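Local coordinates for protein fimbrin (Schizosaccharomyces pombe, PDB 1RT8) that binds and cross-links actin filaments, associates with actin structures that develop and maintain cell polarity, and acts in cytokinesis, mating and spore formation, at residues 67-72 with 474-479; 446-451 with 479-484; 486-491 with 507-512. One frame throughout, in Å; residues are numbered along the deposited sequence.

Contact 1: residues 67-72 with 474-479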
ATOM      1  N   ASP A  67       0.479   7.122 -13.687  1.00 27.22           N
ATOM      2  CA  ASP A  67       0.188   8.053 -14.782  1.00 27.72           C
ATOM      3  C   ASP A  67       0.287   7.099 -15.951  1.00 27.48           C
ATOM      4  O   ASP A  67       1.389   6.754 -16.382  1.00 26.05           O
ATOM      5  CB  ASP A  67       1.276   9.125 -14.913  1.00 28.37           C
ATOM      6  CG  ASP A  67       1.006  10.112 -16.055  1.00 30.14           C
ATOM      7  OD1 ASP A  67       0.472   9.687 -17.111  1.00 30.56           O
ATOM      8  OD2 ASP A  67       1.344  11.309 -15.903  1.00 28.24           O
ATOM      9  N   GLU A  68      -0.861   6.661 -16.456  1.00 27.04           N
ATOM     10  CA  GLU A  68      -0.886   5.691 -17.540  1.00 28.03           C
ATOM     11  C   GLU A  68      -0.155   6.081 -18.818  1.00 27.69           C
ATOM     12  O   GLU A  68       0.116   5.229 -19.664  1.00 25.98           O
ATOM     13  CB  GLU A  68      -2.331   5.298 -17.836  1.00 29.72           C
ATOM     14  CG  GLU A  68      -3.097   4.932 -16.575  1.00 32.74           C
ATOM     15  CD  GLU A  68      -4.407   4.224 -16.867  1.00 36.77           C
ATOM     16  OE1 GLU A  68      -4.915   4.365 -17.999  1.00 37.32           O
ATOM     17  OE2 GLU A  68      -4.933   3.536 -15.959  1.00 38.77           O
ATOM     18  N   ARG A  69       0.186   7.353 -18.968  1.00 28.74           N
ATOM     19  CA  ARG A  69       0.907   7.753 -20.168  1.00 30.55           C
ATOM     20  C   ARG A  69       2.338   7.203 -20.201  1.00 31.74           C
ATOM     21  O   ARG A  69       3.036   7.383 -21.195  1.00 30.78           O
ATOM     22  CB  ARG A  69       0.934   9.272 -20.289  1.00 31.02           C
ATOM     23  CG  ARG A  69      -0.445   9.881 -20.474  1.00 31.81           C
ATOM     24  CD  ARG A  69      -0.362  11.374 -20.370  1.00 32.34           C
ATOM     25  NE  ARG A  69       0.291  11.775 -19.129  1.00 34.84           N
ATOM     26  CZ  ARG A  69       0.651  13.021 -18.848  1.00 38.23           C
ATOM     27  NH1 ARG A  69       0.419  13.987 -19.726  1.00 40.85           N
ATOM     28  NH2 ARG A  69       1.244  13.302 -17.695  1.00 38.83           N
ATOM     29  N   VAL A  70       2.780   6.543 -19.125  1.00 31.49           N
ATOM     30  CA  VAL A  70       4.134   5.962 -19.096  1.00 30.23           C
ATOM     31  C   VAL A  70       4.104   4.514 -19.589  1.00 30.27           C
ATOM     32  O   VAL A  70       5.143   3.928 -19.900  1.00 31.39           O
ATOM     33  CB  VAL A  70       4.763   5.941 -17.661  1.00 30.79           C
ATOM     34  CG1 VAL A  70       4.763   7.332 -17.049  1.00 30.16           C
ATOM     35  CG2 VAL A  70       4.020   4.949 -16.773  1.00 29.39           C
ATOM     36  N   LEU A  71       2.909   3.939 -19.664  1.00 29.59           N
ATOM     37  CA  LEU A  71       2.758   2.557 -20.093  1.00 30.93           C
ATOM     38  C   LEU A  71       2.767   2.382 -21.602  1.00 33.24           C
ATOM     39  O   LEU A  71       2.230   3.214 -22.334  1.00 33.68           O
ATOM     40  CB  LEU A  71       1.446   1.983 -19.551  1.00 29.63           C
ATOM     41  CG  LEU A  71       1.254   1.982 -18.035  1.00 27.82           C
ATOM     42  CD1 LEU A  71      -0.189   1.665 -17.701  1.00 25.80           C
ATOM     43  CD2 LEU A  71       2.203   0.969 -17.407  1.00 27.55           C
ATOM     44  N   ASN A  72       3.382   1.295 -22.058  1.00 34.84           N
ATOM     45  CA  ASN A  72       3.408   0.971 -23.480  1.00 37.42           C
ATOM     46  C   ASN A  72       2.016   0.410 -23.712  1.00 41.17           C
ATOM     47  O   ASN A  72       1.606  -0.524 -23.015  1.00 38.82           O
ATOM     48  CB  ASN A  72       4.462  -0.092 -23.758  1.00 36.09           C
ATOM     49  CG  ASN A  72       5.854   0.382 -23.416  1.00 34.19           C
ATOM     50  OD1 ASN A  72       6.269   1.449 -23.848  1.00 31.19           O
ATOM     51  ND2 ASN A  72       6.584  -0.409 -22.638  1.00 35.77           N
ATOM     52  N   ALA A 474       4.780  15.857 -11.174  1.00 25.99           N
ATOM     53  CA  ALA A 474       5.321  14.997 -10.126  1.00 29.22           C
ATOM     54  C   ALA A 474       4.826  13.558 -10.247  1.00 28.11           C
ATOM     55  O   ALA A 474       5.598  12.613 -10.065  1.00 29.17           O
ATOM     56  CB  ALA A 474       4.972  15.565  -8.748  1.00 28.72           C
ATOM     57  N   ARG A 475       3.545  13.396 -10.569  1.00 27.23           N
ATOM     58  CA  ARG A 475       2.940  12.077 -10.724  1.00 27.58           C
ATOM     59  C   ARG A 475       3.555  11.349 -11.915  1.00 28.16           C
ATOM     60  O   ARG A 475       3.752  10.129 -11.892  1.00 27.60           O
ATOM     61  CB  ARG A 475       1.427  12.220 -10.924  1.00 30.14           C
ATOM     62  CG  ARG A 475       0.672  10.902 -11.018  1.00 33.21           C
ATOM     63  CD  ARG A 475      -0.829  11.146 -11.035  1.00 32.51           C
ATOM     64  NE  ARG A 475      -1.288  11.737  -9.781  1.00 32.47           N
ATOM     65  CZ  ARG A 475      -2.187  12.716  -9.694  1.00 33.24           C
ATOM     66  NH1 ARG A 475      -2.729  13.225 -10.790  1.00 33.03           N
ATOM     67  NH2 ARG A 475      -2.548  13.181  -8.506  1.00 36.03           N
ATOM     68  N   LEU A 476       3.848  12.110 -12.962  1.00 26.53           N
ATOM     69  CA  LEU A 476       4.461  11.557 -14.162  1.00 27.02           C
ATOM     70  C   LEU A 476       5.889  11.137 -13.820  1.00 24.97           C
ATOM     71  O   LEU A 476       6.338  10.072 -14.218  1.00 23.86           O
ATOM     72  CB  LEU A 476       4.488  12.604 -15.282  1.00 26.25           C
ATOM     73  CG  LEU A 476       5.238  12.200 -16.557  1.00 27.95           C
ATOM     74  CD1 LEU A 476       4.528  11.027 -17.219  1.00 27.14           C
ATOM     75  CD2 LEU A 476       5.318  13.393 -17.514  1.00 29.11           C
ATOM     76  N   ALA A 477       6.595  11.986 -13.077  1.00 23.38           N
ATOM     77  CA  ALA A 477       7.972  11.697 -12.685  1.00 22.56           C
ATOM     78  C   ALA A 477       8.044  10.416 -11.854  1.00 22.34           C
ATOM     79  O   ALA A 477       8.901   9.559 -12.095  1.00 22.32           O
ATOM     80  CB  ALA A 477       8.556  12.878 -11.890  1.00 20.07           C
ATOM     81  N   ILE A 478       7.147  10.283 -10.877  1.00 23.20           N
ATOM     82  CA  ILE A 478       7.136   9.088 -10.030  1.00 23.27           C
ATOM     83  C   ILE A 478       6.880   7.813 -10.829  1.00 23.94           C
ATOM     84  O   ILE A 478       7.542   6.802 -10.608  1.00 22.93           O
ATOM     85  CB  ILE A 478       6.088   9.208  -8.901  1.00 21.98           C
ATOM     86  CG1 ILE A 478       6.553  10.256  -7.885  1.00 23.99           C
ATOM     87  CG2 ILE A 478       5.869   7.848  -8.241  1.00 19.01           C
ATOM     88  CD1 ILE A 478       5.543  10.574  -6.803  1.00 20.69           C
ATOM     89  N   SER A 479       5.926   7.854 -11.756  1.00 23.77           N
ATOM     90  CA  SER A 479       5.625   6.686 -12.575  1.00 22.85           C
ATOM     91  C   SER A 479       6.793   6.356 -13.517  1.00 24.07           C
ATOM     92  O   SER A 479       7.051   5.186 -13.822  1.00 23.46           O
ATOM     93  CB  SER A 479       4.345   6.920 -13.394  1.00 25.02           C
ATOM     94  OG  SER A 479       3.197   7.019 -12.555  1.00 23.56           O
TER
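Two N-H groups of Arg69 converge on OD1 of Asp67, whose carboxylate rests against Leu476 of helix 467-483. NE of Arg69 reaches Asp67 OD1 at 2.9 Å on the syn lone pair, the side of the other oxygen. The backbone N of Arg69 approaches the same oxygen from the anti side, a little out of the carboxylate plane, and closes an Asx turn. Arg69 NH2 lies 2.7 Å from Asp67 OD2, again on a syn lone pair, and the guanidinium thus grips the carboxylate side-on in a salt bridge that, with the turn, fixes the rotation of the acid group.

The second oxygen also packs: Asp67 OD2 is 3.5 Å from both CB and CD1 of Leu476. Asp67 has CG anti to the backbone N (chi1 180°), which carries the carboxylate off that N and beside Leu476. The N itself donates to Ser479 OG at 2.9 Å along an almost straight line (174°). This is the hydrogen bond that joins the segments. It links the loop between helices 52-61 and 82-99, in the first calponin-homology (CH) domain, to a helix of the fourth, bringing the two actin-binding regions together within one chain. An alanine in place of Asp67 would probably leave the Arg69 guanidinium without its charged mate, free to swing, and open a gap beside Leu476.

Beyond the polar pairs, the Val70 and Leu476 side chains run antiparallel past one another, with Val70 CG1 3.7 Å from Leu476 CD1. The same Val70 methyl lies 3.7 Å from Ser479 CB. The Arg69 side chain lies roughly perpendicular to that of Leu476, with NH2 near CD1. Val70 is backed by Val91 of helix 82-99, and Leu476 by Leu445 of helix 442-451.

Contact 2: residues 446-451 with 479-484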
ATOM      1  N   ASP A 446      13.380  16.640 -15.399  1.00 21.89           N
ATOM      2  CA  ASP A 446      14.661  16.878 -16.082  1.00 24.03           C
ATOM      3  C   ASP A 446      15.723  15.880 -15.610  1.00 24.45           C
ATOM      4  O   ASP A 446      16.558  15.424 -16.399  1.00 22.78           O
ATOM      5  CB  ASP A 446      15.188  18.293 -15.815  1.00 25.00           C
ATOM      6  CG  ASP A 446      14.460  19.350 -16.609  1.00 25.77           C
ATOM      7  OD1 ASP A 446      13.761  18.998 -17.577  1.00 26.37           O
ATOM      8  OD2 ASP A 446      14.600  20.538 -16.264  1.00 29.44           O
ATOM      9  N   VAL A 447      15.707  15.562 -14.316  1.00 24.98           N
ATOM     10  CA  VAL A 447      16.665  14.602 -13.774  1.00 23.68           C
ATOM     11  C   VAL A 447      16.438  13.266 -14.482  1.00 23.68           C
ATOM     12  O   VAL A 447      17.381  12.623 -14.944  1.00 23.46           O
ATOM     13  CB  VAL A 447      16.459  14.391 -12.265  1.00 23.37           C
ATOM     14  CG1 VAL A 447      17.390  13.301 -11.763  1.00 24.46           C
ATOM     15  CG2 VAL A 447      16.723  15.691 -11.515  1.00 23.80           C
ATOM     16  N   LEU A 448      15.174  12.862 -14.569  1.00 20.81           N
ATOM     17  CA  LEU A 448      14.807  11.606 -15.210  1.00 21.05           C
ATOM     18  C   LEU A 448      15.181  11.625 -16.685  1.00 21.08           C
ATOM     19  O   LEU A 448      15.554  10.595 -17.264  1.00 21.58           O
ATOM     20  CB  LEU A 448      13.304  11.359 -15.038  1.00 19.51           C
ATOM     21  CG  LEU A 448      12.858  11.005 -13.611  1.00 19.59           C
ATOM     22  CD1 LEU A 448      11.377  11.274 -13.399  1.00 18.46           C
ATOM     23  CD2 LEU A 448      13.164   9.549 -13.361  1.00 19.49           C
ATOM     24  N   HIS A 449      15.077  12.802 -17.288  1.00 21.40           N
ATOM     25  CA  HIS A 449      15.406  12.976 -18.692  1.00 24.79           C
ATOM     26  C   HIS A 449      16.904  12.777 -18.864  1.00 26.02           C
ATOM     27  O   HIS A 449      17.367  12.298 -19.902  1.00 27.02           O
ATOM     28  CB  HIS A 449      14.996  14.373 -19.171  1.00 25.75           C
ATOM     29  CG  HIS A 449      15.377  14.651 -20.593  1.00 30.06           C
ATOM     30  ND1 HIS A 449      16.537  15.314 -20.936  1.00 31.10           N
ATOM     31  CD2 HIS A 449      14.792  14.287 -21.760  1.00 28.76           C
ATOM     32  CE1 HIS A 449      16.651  15.343 -22.253  1.00 30.33           C
ATOM     33  NE2 HIS A 449      15.607  14.728 -22.776  1.00 29.79           N
ATOM     34  N   GLY A 450      17.668  13.148 -17.843  1.00 25.41           N
ATOM     35  CA  GLY A 450      19.104  12.960 -17.924  1.00 25.08           C
ATOM     36  C   GLY A 450      19.485  11.492 -17.801  1.00 26.70           C
ATOM     37  O   GLY A 450      20.480  11.049 -18.380  1.00 29.75           O
ATOM     38  N   ILE A 451      18.698  10.730 -17.047  1.00 26.14           N
ATOM     39  CA  ILE A 451      18.967   9.308 -16.837  1.00 23.98           C
ATOM     40  C   ILE A 451      18.597   8.494 -18.066  1.00 25.23           C
ATOM     41  O   ILE A 451      19.339   7.605 -18.484  1.00 24.56           O
ATOM     42  CB  ILE A 451      18.183   8.780 -15.623  1.00 22.15           C
ATOM     43  CG1 ILE A 451      18.657   9.496 -14.357  1.00 24.16           C
ATOM     44  CG2 ILE A 451      18.388   7.275 -15.452  1.00 22.19           C
ATOM     45  CD1 ILE A 451      17.891   9.087 -13.120  1.00 17.98           C
ATOM     46  N   SER A 479       5.926   7.854 -11.756  1.00 23.77           N
ATOM     47  CA  SER A 479       5.625   6.686 -12.575  1.00 22.85           C
ATOM     48  C   SER A 479       6.793   6.356 -13.517  1.00 24.07           C
ATOM     49  O   SER A 479       7.051   5.186 -13.822  1.00 23.46           O
ATOM     50  CB  SER A 479       4.345   6.920 -13.394  1.00 25.02           C
ATOM     51  OG  SER A 479       3.197   7.019 -12.555  1.00 23.56           O
ATOM     52  N   ILE A 480       7.492   7.381 -13.994  1.00 23.32           N
ATOM     53  CA  ILE A 480       8.623   7.143 -14.887  1.00 22.48           C
ATOM     54  C   ILE A 480       9.758   6.497 -14.086  1.00 21.83           C
ATOM     55  O   ILE A 480      10.442   5.591 -14.560  1.00 20.00           O
ATOM     56  CB  ILE A 480       9.136   8.461 -15.522  1.00 22.97           C
ATOM     57  CG1 ILE A 480       8.116   8.991 -16.544  1.00 24.37           C
ATOM     58  CG2 ILE A 480      10.498   8.225 -16.186  1.00 19.43           C
ATOM     59  CD1 ILE A 480       8.527  10.311 -17.212  1.00 23.59           C
ATOM     60  N   ALA A 481       9.953   6.977 -12.870  1.00 18.91           N
ATOM     61  CA  ALA A 481      11.000   6.443 -12.009  1.00 20.09           C
ATOM     62  C   ALA A 481      10.689   4.977 -11.714  1.00 20.35           C
ATOM     63  O   ALA A 481      11.578   4.128 -11.690  1.00 22.27           O
ATOM     64  CB  ALA A 481      11.082   7.270 -10.705  1.00 16.57           C
ATOM     65  N   ARG A 482       9.414   4.667 -11.523  1.00 20.82           N
ATOM     66  CA  ARG A 482       9.029   3.298 -11.243  1.00 20.78           C
ATOM     67  C   ARG A 482       9.255   2.427 -12.468  1.00 21.43           C
ATOM     68  O   ARG A 482       9.605   1.251 -12.334  1.00 20.15           O
ATOM     69  CB  ARG A 482       7.572   3.236 -10.757  1.00 19.77           C
ATOM     70  CG  ARG A 482       7.454   3.702  -9.305  1.00 21.37           C
ATOM     71  CD  ARG A 482       6.022   3.864  -8.808  1.00 23.32           C
ATOM     72  NE  ARG A 482       6.019   4.259  -7.399  1.00 23.86           N
ATOM     73  CZ  ARG A 482       4.990   4.820  -6.776  1.00 26.85           C
ATOM     74  NH1 ARG A 482       3.863   5.060  -7.438  1.00 23.15           N
ATOM     75  NH2 ARG A 482       5.094   5.152  -5.492  1.00 28.16           N
ATOM     76  N   LYS A 483       9.080   3.004 -13.656  1.00 20.16           N
ATOM     77  CA  LYS A 483       9.302   2.249 -14.892  1.00 21.25           C
ATOM     78  C   LYS A 483      10.792   1.886 -14.992  1.00 19.48           C
ATOM     79  O   LYS A 483      11.160   0.889 -15.609  1.00 21.05           O
ATOM     80  CB  LYS A 483       8.901   3.071 -16.127  1.00 21.23           C
ATOM     81  CG  LYS A 483       9.011   2.276 -17.435  1.00 25.33           C
ATOM     82  CD  LYS A 483       9.149   3.170 -18.687  1.00 28.85           C
ATOM     83  CE  LYS A 483       7.894   3.953 -19.004  1.00 32.46           C
ATOM     84  NZ  LYS A 483       7.892   4.470 -20.414  1.00 27.80           N
ATOM     85  N   LEU A 484      11.644   2.710 -14.395  1.00 20.82           N
ATOM     86  CA  LEU A 484      13.086   2.458 -14.403  1.00 22.17           C
ATOM     87  C   LEU A 484      13.498   1.478 -13.291  1.00 23.15           C
ATOM     88  O   LEU A 484      14.659   1.056 -13.217  1.00 24.15           O
ATOM     89  CB  LEU A 484      13.854   3.766 -14.221  1.00 20.67           C
ATOM     90  CG  LEU A 484      13.910   4.767 -15.380  1.00 22.23           C
ATOM     91  CD1 LEU A 484      14.417   6.089 -14.844  1.00 22.13           C
ATOM     92  CD2 LEU A 484      14.814   4.260 -16.496  1.00 21.78           C
TER
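Helices 442-451 and 467-483 come together where the CA atoms of Leu448 and Ala481 are 7.2 Å apart, a spacing bridged by side chains, one of which reaches the other backbone. No hydrogen bond passes between residues 446-451 and 479-484, and the joint is entirely apolar.

Leu448 is its centre. Its CG lies anti to its own carbonyl carbon (chi1 -71°), and the branch beyond carries two methyls to the other helix. Leu448 CD2 is the busier one. It sits 4.0 Å above the backbone at Ala481 CA, with the small Ala481 CB at 4.1 Å, so the alanine lets the leucine methyl come down close to the main chain. The same CD2 has Ile480 CG2 on one flank at 4.1 Å and Leu484 CD1 on another at 4.0 Å. The second methyl, Leu448 CD1, turns to the Ile480 stem, 4.2 Å from Ile480 CB. In both the Leu448-Ile480 and the Leu448-Leu484 pair the side chains meet at a slant.

Leu484 CD1 reaches on to a second partner, Ile451 CG2, 4.2 Å away. Ile451 has CG1 anti to its carbonyl carbon (chi1 -63°), an arrangement that puts CG2 anti to the backbone N and turns it to the leucine. Leu510 of helix 500-511 touches Leu448, Ile451 and Ala481, while Trp416 and Met420 of helix 410-421 pack on Ile451.

Since Ala477 also touches Leu448, this leucine fits among Ala477, Ile480, Ala481 and Leu484 as a knob-into-hole, part of the helix packing that builds the hydrophobic core of the fourth CH domain.

Contact 3: residues 486-491 with 507-512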
ATOM      1  N   ALA A 486      12.790   2.169  -9.889  1.00 24.52           N
ATOM      2  CA  ALA A 486      12.985   2.887  -8.633  1.00 24.84           C
ATOM      3  C   ALA A 486      11.926   2.553  -7.584  1.00 25.22           C
ATOM      4  O   ALA A 486      10.740   2.490  -7.889  1.00 23.94           O
ATOM      5  CB  ALA A 486      12.992   4.390  -8.895  1.00 22.62           C
ATOM      6  N   VAL A 487      12.364   2.348  -6.347  1.00 25.94           N
ATOM      7  CA  VAL A 487      11.462   2.055  -5.238  1.00 27.36           C
ATOM      8  C   VAL A 487      11.214   3.400  -4.562  1.00 27.29           C
ATOM      9  O   VAL A 487      12.107   3.956  -3.912  1.00 28.18           O
ATOM     10  CB  VAL A 487      12.112   1.054  -4.243  1.00 29.85           C
ATOM     11  CG1 VAL A 487      11.277   0.951  -2.971  1.00 31.89           C
ATOM     12  CG2 VAL A 487      12.214  -0.316  -4.900  1.00 30.10           C
ATOM     13  N   ILE A 488      10.001   3.920  -4.736  1.00 25.83           N
ATOM     14  CA  ILE A 488       9.622   5.230  -4.210  1.00 25.61           C
ATOM     15  C   ILE A 488       8.436   5.151  -3.258  1.00 24.76           C
ATOM     16  O   ILE A 488       7.408   4.558  -3.583  1.00 24.82           O
ATOM     17  CB  ILE A 488       9.264   6.168  -5.379  1.00 27.59           C
ATOM     18  CG1 ILE A 488      10.453   6.249  -6.333  1.00 29.65           C
ATOM     19  CG2 ILE A 488       8.894   7.548  -4.873  1.00 25.50           C
ATOM     20  CD1 ILE A 488      10.140   6.906  -7.633  1.00 32.57           C
ATOM     21  N   PHE A 489       8.575   5.768  -2.090  1.00 23.58           N
ATOM     22  CA  PHE A 489       7.516   5.745  -1.096  1.00 22.25           C
ATOM     23  C   PHE A 489       6.830   7.088  -0.889  1.00 23.61           C
ATOM     24  O   PHE A 489       6.007   7.224   0.016  1.00 23.70           O
ATOM     25  CB  PHE A 489       8.057   5.234   0.243  1.00 22.71           C
ATOM     26  CG  PHE A 489       8.512   3.803   0.202  1.00 22.63           C
ATOM     27  CD1 PHE A 489       9.826   3.467   0.507  1.00 24.99           C
ATOM     28  CD2 PHE A 489       7.626   2.793  -0.145  1.00 25.17           C
ATOM     29  CE1 PHE A 489      10.253   2.140   0.465  1.00 23.71           C
ATOM     30  CE2 PHE A 489       8.043   1.451  -0.190  1.00 25.48           C
ATOM     31  CZ  PHE A 489       9.361   1.131   0.116  1.00 20.49           C
ATOM     32  N   ILE A 490       7.170   8.077  -1.708  1.00 22.81           N
ATOM     33  CA  ILE A 490       6.541   9.387  -1.592  1.00 24.16           C
ATOM     34  C   ILE A 490       5.412   9.538  -2.609  1.00 24.43           C
ATOM     35  O   ILE A 490       5.244   8.696  -3.485  1.00 24.41           O
ATOM     36  CB  ILE A 490       7.547  10.537  -1.827  1.00 24.51           C
ATOM     37  CG1 ILE A 490       8.179  10.415  -3.221  1.00 23.34           C
ATOM     38  CG2 ILE A 490       8.617  10.512  -0.755  1.00 21.72           C
ATOM     39  CD1 ILE A 490       8.995  11.648  -3.618  1.00 22.91           C
ATOM     40  N   LEU A 491       4.641  10.611  -2.465  1.00 24.95           N
ATOM     41  CA  LEU A 491       3.548  10.928  -3.372  1.00 23.84           C
ATOM     42  C   LEU A 491       3.908  12.225  -4.104  1.00 24.77           C
ATOM     43  O   LEU A 491       4.833  12.945  -3.706  1.00 22.03           O
ATOM     44  CB  LEU A 491       2.238  11.127  -2.602  1.00 26.97           C
ATOM     45  CG  LEU A 491       1.497   9.900  -2.052  1.00 27.30           C
ATOM     46  CD1 LEU A 491       0.324  10.369  -1.193  1.00 27.74           C
ATOM     47  CD2 LEU A 491       1.003   9.028  -3.196  1.00 25.76           C
ATOM     48  N   ILE A 507      15.360  11.393  -4.947  1.00 22.78           N
ATOM     49  CA  ILE A 507      16.596  11.500  -5.710  1.00 23.02           C
ATOM     50  C   ILE A 507      17.504  10.310  -5.421  1.00 23.51           C
ATOM     51  O   ILE A 507      18.119   9.738  -6.328  1.00 21.97           O
ATOM     52  CB  ILE A 507      17.339  12.809  -5.378  1.00 22.75           C
ATOM     53  CG1 ILE A 507      16.499  14.003  -5.826  1.00 24.37           C
ATOM     54  CG2 ILE A 507      18.695  12.843  -6.075  1.00 24.82           C
ATOM     55  CD1 ILE A 507      16.163  13.996  -7.310  1.00 22.90           C
ATOM     56  N   GLY A 508      17.586   9.929  -4.153  1.00 22.33           N
ATOM     57  CA  GLY A 508      18.417   8.794  -3.803  1.00 24.02           C
ATOM     58  C   GLY A 508      17.950   7.522  -4.486  1.00 23.40           C
ATOM     59  O   GLY A 508      18.759   6.670  -4.856  1.00 21.54           O
ATOM     60  N   SER A 509      16.640   7.385  -4.656  1.00 21.69           N
ATOM     61  CA  SER A 509      16.109   6.195  -5.302  1.00 23.82           C
ATOM     62  C   SER A 509      16.513   6.197  -6.778  1.00 23.98           C
ATOM     63  O   SER A 509      16.729   5.138  -7.362  1.00 24.48           O
ATOM     64  CB  SER A 509      14.582   6.149  -5.182  1.00 24.72           C
ATOM     65  OG  SER A 509      13.964   6.964  -6.170  1.00 26.00           O
ATOM     66  N   LEU A 510      16.637   7.385  -7.369  1.00 22.95           N
ATOM     67  CA  LEU A 510      17.016   7.492  -8.785  1.00 23.50           C
ATOM     68  C   LEU A 510      18.491   7.174  -8.990  1.00 24.83           C
ATOM     69  O   LEU A 510      18.885   6.584  -9.999  1.00 24.26           O
ATOM     70  CB  LEU A 510      16.733   8.898  -9.325  1.00 19.86           C
ATOM     71  CG  LEU A 510      15.275   9.361  -9.325  1.00 19.06           C
ATOM     72  CD1 LEU A 510      15.136  10.546 -10.262  1.00 20.48           C
ATOM     73  CD2 LEU A 510      14.358   8.243  -9.772  1.00 17.77           C
ATOM     74  N   MET A 511      19.312   7.580  -8.033  1.00 24.19           N
ATOM     75  CA  MET A 511      20.737   7.325  -8.121  1.00 24.85           C
ATOM     76  C   MET A 511      21.022   5.825  -8.096  1.00 25.74           C
ATOM     77  O   MET A 511      22.096   5.388  -8.498  1.00 26.98           O
ATOM     78  CB  MET A 511      21.458   8.018  -6.960  1.00 24.06           C
ATOM     79  CG  MET A 511      21.442   9.539  -7.057  1.00 24.75           C
ATOM     80  SD  MET A 511      22.269  10.395  -5.693  1.00 26.13           S
ATOM     81  CE  MET A 511      24.006   9.987  -6.076  1.00 26.09           C
ATOM     82  N   ALA A 512      20.049   5.042  -7.640  1.00 27.26           N
ATOM     83  CA  ALA A 512      20.216   3.596  -7.533  1.00 30.50           C
ATOM     84  C   ALA A 512      19.605   2.739  -8.641  1.00 30.99           C
ATOM     85  O   ALA A 512      19.711   1.517  -8.588  1.00 33.14           O
ATOM     86  CB  ALA A 512      19.689   3.118  -6.176  1.00 27.82           C
TER
HETATM   87  O   HOH W   1      15.213   2.677  -6.065  1.00 29.36           O
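Van der Waals contacts between the loop residues Ala486 and Ile488 and the helical pair Ser509 and Leu510 make up the apolar part of this contact. Ala486 points its methyl at the helix, where CB lies 4.2 Å from Leu510 CD2 and 3.9 Å from Ser509 OG. Although Leu510 leaves the backbone in the direction away from the loop, one of its methyls still comes back to meet Ala486. Ile488 comes in with its longer branch, CG1 lying 3.6 Å from Ser509 OG and CD1 behind it at 4.1 Å from the same oxygen. Ile488 also packs on Phe506, one turn earlier on the helix.

The Ser509 hydroxyl is therefore flanked by carbon on the loop side, and its polar need is met within its own helix. OG stands between the backbone N and the carbonyl carbon (chi1 81°) and is hydrogen-bonded to Phe506 O.

Helix 500-511 is the last helix of the fourth CH domain, and residues 486-491 belong to the connection that leads from helix 467-483 to helix 492-496. Phe489 of this connection packs on helix 282-296, in the third CH domain.

One water links the two backbones: it accepts from Val487 N at 2.9 Å and donates to Ser509 O at 3.2 Å, bridging the loop to the final turn of the helix, where Ser509 O also receives a weak bond from Ala512 N. The other backbone group of Val487 meets carbon: its O lies 3.5 Å from Ser509 CB.

How the contacts relate
Helix 467-483 is shared by contacts 1 and 2, and contact 3 lies against it. Contacts 1 and 2 have Ser479 in common, their centres about 9 Å apart; the centre of contact 3 is about 10 Å from that of contact 2 and about 14 Å from that of contact 1. The segments of contacts 1 and 2 alternate along the chain, and contact 3 opens only after both have closed. Contacts 2 and 3 lie within the fourth CH domain, joined by a probable hydrogen bond from Ala486 N to Ala481 O. Contact 1 reaches back some 400 residues to the first. One helix thus serves both its own domain's interior and the junction between the two actin-binding regions.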